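PDB 7NVH: trehalose monomycolate exporter MmpL3 from Mycobacterium tuberculosis, which exports trehalose monomycolate, a mycolic acid carrier for the mycobacterial cell envelope, and belongs to the RND permease superfamily. Local coordinates for residues A[418-429]-A[616-627]. Sequence-based numbering, arbitrary orientation.
With AV0 (Lauryl Maltose Neopentyl Glycol), chain B.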
# COMPACT_ATOMS: atom_id res chain seq x y z
N SER A 418 -3.84 -16.25 -6.66
CA SER A 418 -3.42 -15.93 -8.02
C SER A 418 -2.92 -14.48 -8.13
O SER A 418 -3.56 -13.62 -8.72
CB SER A 418 -4.55 -16.19 -9.02
OG SER A 418 -5.45 -15.10 -9.07
N LEU A 419 -1.78 -14.24 -7.50
CA LEU A 419 -1.13 -12.94 -7.58
C LEU A 419 -0.81 -12.57 -9.03
O LEU A 419 -0.79 -13.42 -9.93
CB LEU A 419 0.16 -12.93 -6.76
CG LEU A 419 0.01 -13.21 -5.27
CD1 LEU A 419 1.37 -13.31 -4.62
CD2 LEU A 419 -0.82 -12.13 -4.61
N GLY A 420 -0.57 -11.30 -9.26
CA GLY A 420 -0.32 -10.79 -10.59
C GLY A 420 0.49 -9.51 -10.58
O GLY A 420 1.38 -9.33 -9.74
N GLY A 421 0.18 -8.61 -11.52
CA GLY A 421 0.94 -7.39 -11.68
C GLY A 421 0.08 -6.24 -12.16
O GLY A 421 -1.11 -6.41 -12.45
N ILE A 422 0.70 -5.07 -12.25
CA ILE A 422 -0.01 -3.85 -12.61
C ILE A 422 -0.16 -3.76 -14.13
O ILE A 422 0.75 -4.11 -14.89
CB ILE A 422 0.72 -2.62 -12.05
CG1 ILE A 422 0.72 -2.64 -10.53
CG2 ILE A 422 0.07 -1.33 -12.54
CD1 ILE A 422 1.54 -1.55 -9.92
N SER A 423 -1.32 -3.28 -14.57
CA SER A 423 -1.59 -3.06 -15.98
C SER A 423 -2.63 -1.95 -16.10
O SER A 423 -2.94 -1.27 -15.12
CB SER A 423 -2.05 -4.36 -16.65
OG SER A 423 -3.02 -5.02 -15.86
N GLU A 424 -3.15 -1.76 -17.31
CA GLU A 424 -4.20 -0.77 -17.54
C GLU A 424 -5.51 -1.16 -16.88
O GLU A 424 -6.39 -0.30 -16.73
CB GLU A 424 -4.43 -0.58 -19.04
CG GLU A 424 -4.97 -1.81 -19.74
CD GLU A 424 -3.92 -2.55 -20.54
OE1 GLU A 424 -4.18 -2.86 -21.72
OE2 GLU A 424 -2.83 -2.81 -19.99
N LYS A 425 -5.67 -2.42 -16.48
CA LYS A 425 -6.92 -2.92 -15.92
C LYS A 425 -7.06 -2.63 -14.44
O LYS A 425 -8.02 -3.10 -13.82
CB LYS A 425 -7.03 -4.42 -16.17
CG LYS A 425 -7.13 -4.79 -17.63
CD LYS A 425 -7.40 -6.27 -17.81
CE LYS A 425 -7.42 -6.64 -19.28
NZ LYS A 425 -8.55 -5.98 -20.00
N TYR A 426 -6.14 -1.87 -13.85
CA TYR A 426 -6.26 -1.47 -12.46
C TYR A 426 -7.07 -0.19 -12.29
O TYR A 426 -7.22 0.28 -11.16
CB TYR A 426 -4.87 -1.30 -11.84
CG TYR A 426 -4.26 -2.60 -11.36
CD1 TYR A 426 -4.51 -3.79 -12.02
CD2 TYR A 426 -3.45 -2.63 -10.24
CE1 TYR A 426 -3.97 -4.98 -11.59
CE2 TYR A 426 -2.89 -3.81 -9.80
CZ TYR A 426 -3.16 -4.98 -10.47
OH TYR A 426 -2.61 -6.16 -10.04
N LEU A 427 -7.56 0.36 -13.36
CA LEU A 427 -8.43 1.51 -13.51
C LEU A 427 -9.87 1.05 -13.70
O LEU A 427 -10.12 -0.05 -14.20
CB LEU A 427 -8.00 2.35 -14.71
CG LEU A 427 -6.63 3.03 -14.58
CD1 LEU A 427 -6.17 3.57 -15.91
CD2 LEU A 427 -6.69 4.13 -13.54
N PRO A 428 -10.86 1.86 -13.31
CA PRO A 428 -12.24 1.44 -13.46
C PRO A 428 -12.59 1.30 -14.93
O PRO A 428 -12.01 1.99 -15.79
CB PRO A 428 -13.03 2.57 -12.80
CG PRO A 428 -12.15 3.75 -12.91
CD PRO A 428 -10.76 3.22 -12.74
N PRO A 429 -13.54 0.42 -15.26
CA PRO A 429 -13.87 0.20 -16.68
C PRO A 429 -14.44 1.42 -17.39
O PRO A 429 -14.69 1.35 -18.60
CB PRO A 429 -14.91 -0.94 -16.62
CG PRO A 429 -14.67 -1.60 -15.30
CD PRO A 429 -14.27 -0.50 -14.38
N ASN A 616 -17.26 -0.95 -8.87
CA ASN A 616 -16.69 -0.41 -10.11
C ASN A 616 -15.21 -0.77 -10.25
O ASN A 616 -14.33 0.09 -10.23
CB ASN A 616 -16.89 1.11 -10.18
CG ASN A 616 -17.05 1.60 -11.60
OD1 ASN A 616 -17.51 0.86 -12.48
ND2 ASN A 616 -16.66 2.84 -11.85
N PHE A 617 -14.95 -2.06 -10.39
CA PHE A 617 -13.62 -2.54 -10.72
C PHE A 617 -13.74 -3.81 -11.55
O PHE A 617 -14.84 -4.33 -11.76
CB PHE A 617 -12.77 -2.77 -9.47
CG PHE A 617 -13.24 -3.90 -8.60
CD1 PHE A 617 -12.78 -5.19 -8.81
CD2 PHE A 617 -14.13 -3.67 -7.57
CE1 PHE A 617 -13.22 -6.22 -8.02
CE2 PHE A 617 -14.56 -4.71 -6.77
CZ PHE A 617 -14.10 -5.98 -7.00
N THR A 618 -12.60 -4.29 -12.03
CA THR A 618 -12.54 -5.51 -12.81
C THR A 618 -11.80 -6.59 -12.03
O THR A 618 -10.68 -6.34 -11.57
CB THR A 618 -11.84 -5.26 -14.15
OG1 THR A 618 -12.65 -4.41 -14.97
CG2 THR A 618 -11.59 -6.57 -14.88
N PRO A 619 -12.40 -7.77 -11.85
CA PRO A 619 -11.72 -8.84 -11.11
C PRO A 619 -10.34 -9.14 -11.68
O PRO A 619 -10.22 -9.64 -12.80
CB PRO A 619 -12.66 -10.05 -11.27
CG PRO A 619 -13.96 -9.50 -11.71
CD PRO A 619 -13.75 -8.15 -12.31
N THR A 620 -9.30 -8.85 -10.91
CA THR A 620 -7.94 -8.93 -11.40
C THR A 620 -7.06 -9.61 -10.37
O THR A 620 -7.37 -9.59 -9.17
CB THR A 620 -7.38 -7.54 -11.73
OG1 THR A 620 -6.15 -7.66 -12.45
CG2 THR A 620 -7.13 -6.74 -10.45
N PRO A 621 -5.98 -10.26 -10.80
CA PRO A 621 -4.99 -10.76 -9.84
C PRO A 621 -4.42 -9.64 -8.99
O PRO A 621 -4.22 -8.52 -9.46
CB PRO A 621 -3.91 -11.38 -10.74
CG PRO A 621 -4.62 -11.75 -11.99
CD PRO A 621 -5.77 -10.80 -12.15
N LEU A 622 -4.17 -9.94 -7.72
CA LEU A 622 -3.65 -8.95 -6.80
C LEU A 622 -2.14 -8.77 -7.01
O LEU A 622 -1.48 -9.54 -7.70
CB LEU A 622 -3.94 -9.35 -5.36
CG LEU A 622 -5.39 -9.74 -5.06
CD1 LEU A 622 -5.54 -10.22 -3.62
CD2 LEU A 622 -6.32 -8.57 -5.33
N THR A 623 -1.61 -7.72 -6.39
CA THR A 623 -0.19 -7.39 -6.48
C THR A 623 0.52 -7.91 -5.24
O THR A 623 0.06 -7.69 -4.11
CB THR A 623 0.01 -5.88 -6.61
OG1 THR A 623 -0.82 -5.39 -7.68
CG2 THR A 623 1.45 -5.56 -6.93
N ALA A 624 1.64 -8.61 -5.45
CA ALA A 624 2.31 -9.29 -4.34
C ALA A 624 2.81 -8.35 -3.25
O ALA A 624 2.57 -8.63 -2.07
CB ALA A 624 3.44 -10.17 -4.89
N PRO A 625 3.51 -7.24 -3.55
CA PRO A 625 3.94 -6.36 -2.46
C PRO A 625 2.79 -5.81 -1.64
O PRO A 625 2.92 -5.67 -0.41
CB PRO A 625 4.70 -5.24 -3.20
CG PRO A 625 5.18 -5.89 -4.43
CD PRO A 625 4.08 -6.81 -4.84
N VAL A 626 1.67 -5.49 -2.28
CA VAL A 626 0.54 -4.95 -1.54
C VAL A 626 -0.04 -6.01 -0.61
O VAL A 626 -0.61 -5.68 0.43
CB VAL A 626 -0.52 -4.39 -2.50
CG1 VAL A 626 -1.70 -3.82 -1.74
CG2 VAL A 626 0.10 -3.34 -3.37
N ILE A 627 0.10 -7.29 -0.95
CA ILE A 627 -0.33 -8.34 -0.04
C ILE A 627 0.49 -8.31 1.24
O ILE A 627 -0.04 -8.44 2.35
CB ILE A 627 -0.26 -9.71 -0.73
CG1 ILE A 627 -1.19 -9.74 -1.94
CG2 ILE A 627 -0.62 -10.82 0.24
CD1 ILE A 627 -2.60 -9.31 -1.61
C1 AV0 B . 7.34 -0.10 -15.40
O1 AV0 B . 5.99 -0.37 -15.21
C2 AV0 B . 8.03 0.11 -14.06
O2 AV0 B . 7.42 1.22 -13.41
C3 AV0 B . 9.49 0.39 -14.24
O3 AV0 B . 10.10 0.37 -12.92
C4 AV0 B . 10.19 -0.60 -15.12
O4 AV0 B . 11.46 -0.02 -15.57
C5 AV0 B . 9.41 -0.98 -16.38
O5 AV0 B . 7.97 -1.23 -16.12
C6 AV0 B . 10.01 -2.21 -16.96
O6 AV0 B . 9.00 -3.17 -17.17
CAA AV0 B . 0.06 5.22 -7.57
CAB AV0 B . 1.95 0.11 -27.25
OAI AV0 B . 11.90 -1.28 -11.62
OAJ AV0 B . 0.10 -8.18 -23.99
OAL AV0 B . 0.62 -7.45 -15.92
OAN AV0 B . 2.46 -5.89 -21.19
OAP AV0 B . 2.84 -3.21 -20.44
OAQ AV0 B . 14.90 -3.20 -14.79
OAR AV0 B . -0.66 -10.52 -21.67
OAS AV0 B . 15.30 0.25 -13.73
OAT AV0 B . -1.83 -10.45 -19.03
OAU AV0 B . 13.72 -1.31 -16.63
OAV AV0 B . -0.89 -8.34 -17.47
CAW AV0 B . 0.71 4.92 -8.91
CAX AV0 B . 0.95 0.38 -26.08
CAY AV0 B . 2.05 4.24 -8.68
CAZ AV0 B . 1.51 -0.23 -24.76
CBA AV0 B . 2.55 3.64 -9.99
CBB AV0 B . 0.48 -0.01 -23.63
CBC AV0 B . 1.44 2.76 -10.60
CBD AV0 B . 0.93 -0.75 -22.33
CBE AV0 B . 2.05 1.86 -11.73
CBF AV0 B . 0.18 -0.15 -21.13
CBG AV0 B . 2.76 2.78 -12.81
CBH AV0 B . 0.70 -0.81 -19.80
CBI AV0 B . 3.91 1.95 -13.51
CBJ AV0 B . 0.90 0.30 -18.72
CBK AV0 B . 3.39 1.38 -14.91
CBL AV0 B . 1.51 -0.32 -17.42
CBM AV0 B . 13.24 -1.41 -12.02
CBN AV0 B . -0.91 -7.90 -23.06
CBP AV0 B . 1.85 -7.09 -16.52
CBQ AV0 B . 3.32 -0.20 -14.86
CBR AV0 B . 3.05 -0.02 -17.40
CBS AV0 B . 5.33 -0.68 -16.45
CBT AV0 B . 3.36 -2.36 -16.34
OBV AV0 B . 3.45 -2.80 -17.71
OBX AV0 B . 2.46 -4.83 -17.09
OBY AV0 B . 12.24 -1.76 -14.20
OBZ AV0 B . -0.56 -6.89 -20.88
OCB AV0 B . 1.06 -7.50 -19.32
CCC AV0 B . 13.31 -2.21 -13.29
CCD AV0 B . -0.39 -8.12 -21.65
CCF AV0 B . 1.62 -5.97 -17.50
CCH AV0 B . 2.00 -5.36 -19.90
CCJ AV0 B . 2.51 -3.75 -18.09
CCL AV0 B . 2.90 -4.29 -19.48
CCM AV0 B . 3.75 -0.80 -16.25
CCN AV0 B . 14.71 -2.09 -13.90
CCO AV0 B . -1.13 -9.31 -21.04
CCQ AV0 B . 1.97 -6.46 -18.90
CCR AV0 B . 12.52 -0.42 -14.74
CCS AV0 B . -0.25 -7.08 -19.45
CCT AV0 B . 14.96 -0.84 -14.67
CCU AV0 B . -0.91 -9.44 -19.57
CCV AV0 B . 13.82 -0.41 -15.52
CCW AV0 B . -1.15 -8.17 -18.88
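L419 and Y426 are the main side chains of a contact that shows how a loop can be joined to a distant loop leading into a helix. With chi1 at -60°, L419 carries its CG beside the backbone N and spreads its two methyl branches over the start of helix 624-654. CD1 rests on A624 CB at 3.8 Å, while CD2 reaches I627 CG1, one turn further on, at 3.6 Å. F556 of helix 544-556 also packs against this leucine. Just beyond it, P621 lays its ring carbons against S418 and G420.

Y426 starts out pointing away from 616-627, yet the far end of its side chain comes back to it. The hydroxyl OH shares a hydrogen bond with T623 OG1 (3.1 Å), which lies at the ring edge, near its plane. P621 O is also close to the phenol oxygen, at 2.9 Å. The side chain of T620 runs at about a right angle to that of Y426, with T620 OG1 3.6 Å from Y426 CE1, and I422 CA and S423 N sit over one ring face, toward its rim. Further along, P429 lies alongside T618, pointing the other way, with P429 CG 3.5 Å from T618 OG1, the oxygen that R434 holds by a hydrogen bond.

G421 and I422 line the pocket of the bound lauryl maltose neopentyl glycol. The loop between helices 401-408 and 434-443 thus meets the start of helix 624-654, consistent with the place where transmembrane helices join the periplasmic domains in this RND-family transporter.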